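Local coordinates for clavulanic acid biosynthesis oligopeptide binding protein 2 (Streptomyces clavuligerus, PDB 2WOL) that probably binds peptides or related solutes as an extracellular solute-binding protein of the clavulanic acid biosynthesis pathway, at residues 33-39 against 246-252; 241-246 against 554-558. All blocks are in the same frame, centred on the assembly; numbering follows the deposited sequence.

Contact 1 of 2, residues 33-39 against 246-252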
# COMPACT_ATOMS: atom_id res chain seq x y z
N GLY A 33 14.36 26.56 5.68
CA GLY A 33 12.94 26.74 5.89
C GLY A 33 12.29 25.59 6.64
O GLY A 33 12.92 24.57 6.92
N THR A 34 11.02 25.79 6.98
CA THR A 34 10.24 24.78 7.68
C THR A 34 9.14 24.28 6.76
O THR A 34 8.33 25.07 6.26
CB THR A 34 9.64 25.37 8.97
OG1 THR A 34 10.70 25.76 9.85
CG2 THR A 34 8.76 24.35 9.68
N LEU A 35 9.12 22.97 6.52
CA LEU A 35 8.07 22.36 5.72
C LEU A 35 6.87 22.09 6.62
O LEU A 35 6.97 21.32 7.57
CB LEU A 35 8.56 21.07 5.05
CG LEU A 35 7.58 20.34 4.12
CD1 LEU A 35 7.23 21.16 2.86
CD2 LEU A 35 8.15 18.99 3.73
N ARG A 36 5.76 22.75 6.32
CA ARG A 36 4.56 22.66 7.13
C ARG A 36 3.60 21.63 6.54
O ARG A 36 2.99 21.85 5.49
CB ARG A 36 3.88 24.03 7.26
CG ARG A 36 4.72 25.05 8.02
CD ARG A 36 4.14 26.46 7.90
NE ARG A 36 2.73 26.53 8.31
CZ ARG A 36 2.30 26.68 9.56
NH1 ARG A 36 3.16 26.80 10.57
NH2 ARG A 36 1.00 26.72 9.81
N LEU A 37 3.51 20.49 7.22
CA LEU A 37 2.66 19.39 6.79
C LEU A 37 1.41 19.31 7.64
O LEU A 37 1.37 19.83 8.76
CB LEU A 37 3.43 18.06 6.86
CG LEU A 37 4.72 17.95 6.04
CD1 LEU A 37 5.37 16.60 6.26
CD2 LEU A 37 4.45 18.18 4.56
N VAL A 38 0.37 18.67 7.11
CA VAL A 38 -0.87 18.51 7.85
C VAL A 38 -1.45 17.11 7.62
O VAL A 38 -1.25 16.50 6.57
CB VAL A 38 -1.87 19.65 7.52
CG1 VAL A 38 -2.32 19.60 6.06
CG2 VAL A 38 -3.05 19.65 8.49
N SER A 39 -2.15 16.60 8.63
CA SER A 39 -2.82 15.30 8.57
C SER A 39 -4.09 15.39 9.41
O SER A 39 -4.14 16.14 10.39
CB SER A 39 -1.90 14.20 9.11
OG SER A 39 -2.56 12.95 9.17
N PRO A 246 14.63 20.97 3.73
CA PRO A 246 14.19 21.83 4.83
C PRO A 246 15.04 21.68 6.09
O PRO A 246 15.59 20.60 6.33
CB PRO A 246 12.75 21.38 5.09
CG PRO A 246 12.63 20.04 4.49
CD PRO A 246 13.66 19.89 3.43
N ASP A 247 15.14 22.74 6.87
CA ASP A 247 15.82 22.67 8.16
C ASP A 247 14.94 21.99 9.20
O ASP A 247 15.44 21.45 10.18
CB ASP A 247 16.20 24.07 8.64
CG ASP A 247 17.38 24.66 7.88
OD1 ASP A 247 17.56 25.89 7.95
OD2 ASP A 247 18.11 23.90 7.22
N ARG A 248 13.63 22.04 8.99
CA ARG A 248 12.67 21.53 9.96
C ARG A 248 11.41 21.08 9.23
O ARG A 248 11.07 21.60 8.17
CB ARG A 248 12.33 22.64 10.96
CG ARG A 248 11.53 22.22 12.18
CD ARG A 248 11.40 23.39 13.15
NE ARG A 248 10.63 23.02 14.34
CZ ARG A 248 11.16 22.47 15.43
NH1 ARG A 248 12.46 22.22 15.49
NH2 ARG A 248 10.38 22.18 16.46
N VAL A 249 10.74 20.08 9.81
CA VAL A 249 9.46 19.61 9.29
C VAL A 249 8.47 19.63 10.44
O VAL A 249 8.72 19.05 11.50
CB VAL A 249 9.59 18.18 8.68
CG1 VAL A 249 8.24 17.69 8.16
CG2 VAL A 249 10.63 18.16 7.57
N GLU A 250 7.35 20.32 10.25
CA GLU A 250 6.33 20.43 11.28
C GLU A 250 5.01 19.88 10.77
O GLU A 250 4.43 20.42 9.82
CB GLU A 250 6.18 21.88 11.74
CG GLU A 250 7.38 22.40 12.51
CD GLU A 250 7.24 23.85 12.92
OE1 GLU A 250 6.22 24.48 12.57
OE2 GLU A 250 8.16 24.36 13.59
N LEU A 251 4.55 18.80 11.40
CA LEU A 251 3.27 18.20 11.08
C LEU A 251 2.21 18.63 12.10
O LEU A 251 2.38 18.42 13.30
CB LEU A 251 3.38 16.67 11.07
CG LEU A 251 2.07 15.88 10.91
CD1 LEU A 251 1.43 16.13 9.55
CD2 LEU A 251 2.30 14.39 11.13
N THR A 252 1.13 19.23 11.59
CA THR A 252 -0.05 19.55 12.40
C THR A 252 -1.04 18.41 12.23
O THR A 252 -1.35 18.01 11.10
CB THR A 252 -0.67 20.90 11.96
OG1 THR A 252 0.25 21.95 12.27
CG2 THR A 252 -1.99 21.16 12.67
O HOH W 1 5.94 26.84 10.89

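Contact 2 of 2, residues 241-246 against 554-558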
# COMPACT_ATOMS: atom_id res chain seq x y z
N ILE A 241 19.76 9.03 -2.01
CA ILE A 241 18.29 9.14 -2.10
C ILE A 241 17.76 10.51 -1.67
O ILE A 241 16.91 11.10 -2.35
CB ILE A 241 17.59 8.03 -1.24
CG1 ILE A 241 18.14 6.62 -1.53
CG2 ILE A 241 16.05 8.11 -1.36
CD1 ILE A 241 17.78 6.03 -2.89
N ARG A 242 18.28 11.02 -0.56
CA ARG A 242 17.63 12.10 0.18
C ARG A 242 18.33 13.45 0.09
O ARG A 242 19.47 13.59 0.55
CB ARG A 242 17.48 11.68 1.65
CG ARG A 242 16.67 10.42 1.83
CD ARG A 242 16.79 9.84 3.22
NE ARG A 242 16.17 8.52 3.26
CZ ARG A 242 16.76 7.41 2.86
NH1 ARG A 242 18.01 7.44 2.40
NH2 ARG A 242 16.12 6.25 2.92
N PRO A 243 17.65 14.46 -0.49
CA PRO A 243 18.24 15.81 -0.56
C PRO A 243 18.18 16.62 0.74
O PRO A 243 18.90 17.61 0.87
CB PRO A 243 17.41 16.50 -1.64
CG PRO A 243 16.09 15.85 -1.55
CD PRO A 243 16.34 14.41 -1.15
N ALA A 244 17.31 16.23 1.68
CA ALA A 244 17.18 16.89 2.99
C ALA A 244 17.24 18.41 2.92
O ALA A 244 18.10 19.05 3.53
CB ALA A 244 18.23 16.35 3.95
N LEU A 245 16.30 19.00 2.18
CA LEU A 245 16.30 20.44 1.96
C LEU A 245 15.81 21.28 3.16
O LEU A 245 16.51 22.20 3.58
CB LEU A 245 15.54 20.81 0.68
CG LEU A 245 16.11 20.20 -0.61
CD1 LEU A 245 15.20 20.51 -1.78
CD2 LEU A 245 17.54 20.68 -0.90
N PRO A 246 14.63 20.97 3.73
CA PRO A 246 14.19 21.83 4.83
C PRO A 246 15.04 21.68 6.09
O PRO A 246 15.59 20.60 6.33
CB PRO A 246 12.75 21.38 5.09
CG PRO A 246 12.63 20.04 4.49
CD PRO A 246 13.66 19.89 3.43
N GLN A 554 9.92 13.59 1.35
CA GLN A 554 11.34 13.75 1.66
C GLN A 554 12.11 14.56 0.61
O GLN A 554 13.15 15.13 0.91
CB GLN A 554 12.00 12.39 1.90
CG GLN A 554 12.18 11.51 0.67
CD GLN A 554 13.43 11.83 -0.11
OE1 GLN A 554 14.40 12.36 0.45
NE2 GLN A 554 13.43 11.51 -1.40
N ALA A 555 11.59 14.58 -0.62
CA ALA A 555 12.26 15.29 -1.72
C ALA A 555 11.99 16.79 -1.72
O ALA A 555 12.68 17.55 -2.40
CB ALA A 555 11.84 14.68 -3.04
N MET A 556 10.98 17.22 -0.96
CA MET A 556 10.48 18.59 -1.03
C MET A 556 11.38 19.59 -0.34
O MET A 556 12.05 19.27 0.64
CB MET A 556 9.09 18.67 -0.41
CG MET A 556 8.03 17.94 -1.19
SD MET A 556 6.50 17.90 -0.26
CE MET A 556 5.44 17.10 -1.47
N GLY A 557 11.37 20.81 -0.86
CA GLY A 557 11.98 21.95 -0.18
C GLY A 557 11.04 23.14 -0.20
O GLY A 557 9.87 23.02 -0.57
N LEU A 558 11.56 24.30 0.20
CA LEU A 558 10.81 25.54 0.20
C LEU A 558 11.51 26.56 -0.69
O LEU A 558 12.74 26.64 -0.70
CB LEU A 558 10.68 26.11 1.62
CG LEU A 558 9.84 25.40 2.69
CD1 LEU A 558 8.43 25.09 2.17
CD2 LEU A 558 10.51 24.14 3.24
O HOH W 2 15.39 14.21 2.45
O HOH W 3 14.25 17.66 0.75

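Contact 1 of 2, residues 33-39 against 246-252
Leu35 and Leu37 each bond through both N and O to the strand 248-252, the alternating pattern that defines a parallel pair. Leu35 N donates to Arg248 O and Leu35 O accepts from Glu250 N; Leu37 does the same with Glu250 O and Thr252 N, and Ser39 N closes the series on Thr252 O. The N-H...O angle reaches 172° at Thr252 N. At the start of the pair Gly33 O takes Asp247 N at 2.9 Å and, more weakly, Arg248 N at 3.3 Å.

Apolar packing fills the face that bears Leu35, Leu37, Val249 and Leu251. Leu37 CD1 meets Val249 CG1 at 3.6 Å, and Leu37 CB lies 3.9 Å from Leu251 CD1. Leu558 covers Leu35 and Ile553 touches Leu37.

On the other face, with Thr34 OG1 anti to the carbonyl carbon (chi1 -63°), CG2 falls anti to N and its methyl lies 3.6 Å from Glu250 CD. The extended Arg248 sends NE to Glu250 OE2 at 2.9 Å, a salt bridge using the anti lone pair, nearly in the guanidinium plane. Glu250 OE1 reaches Arg36 NH1 through one water, while Arg36 NH2 bonds to Glu268 O.

Leu35, Leu37, Val249 and Leu251 thus form a buried apolar face, while the face of Thr34, Arg36, Arg248 and Glu250 is largely polar; paired directly with Arg248 and through water with Arg36, Glu250 probably stays ionised.

Contact 2 of 2, residues 241-246 against 554-558
Gln554 O is gripped by two waters that carry the contact's polar links, since no direct hydrogen bond spans the segments. One water accepts from Ala244 N at 2.9 Å and donates to Gln554 O. The second accepts from Leu245 N and donates both to Gln554 O and to Met556 O, the latter at 2.7 Å, so that three backbone groups fix its place.

Most direct contacts set carbon against oxygen or carbon. With CG set between its own N and carbonyl carbon (chi1 71°) and a bend at chi2, the Gln554 side chain carries OE1 to 3.2 Å from Pro243 CD and to 3.3 Å from Arg242 CG, crossing both side chains at about a right angle. Its NE2 bonds to Asp552. Further along, Pro243 CG rests 3.9 Å from Ala555 CA, Leu245 CB lies 3.8 Å from Gly557 CA, and Pro246 CD comes within 3.3 Å of Met556 O.

The loop 241-246, leading into strand 248-253, thus lies along the chain from a 3-10 turn into strand 557-558, which pairs with 539-540. Arg61 and Leu62 of helix 54-63 touch Gln554, and Arg61 O also receives Arg242 NE.

In the fold
From the N terminus, strand 34-39 comes first. Contact 1 closes a loop of 206 residues by pairing it with 248-253, placing the two side by side in a five-stranded mixed sheet. Contact 2 begins just ahead of that second strand, at 241-246, and closes a longer loop of 307 residues on the C-terminal 554-558. Their segments alternate along the chain, so the two closures cross instead of nesting. Pro246 belongs to both, and the centres lie 11 Å apart. Leu558 CD2 packs 3.8 Å from Leu35 N, which joins the contacts directly. Together they bring the start, the middle and the end of the chain to one side of the protein.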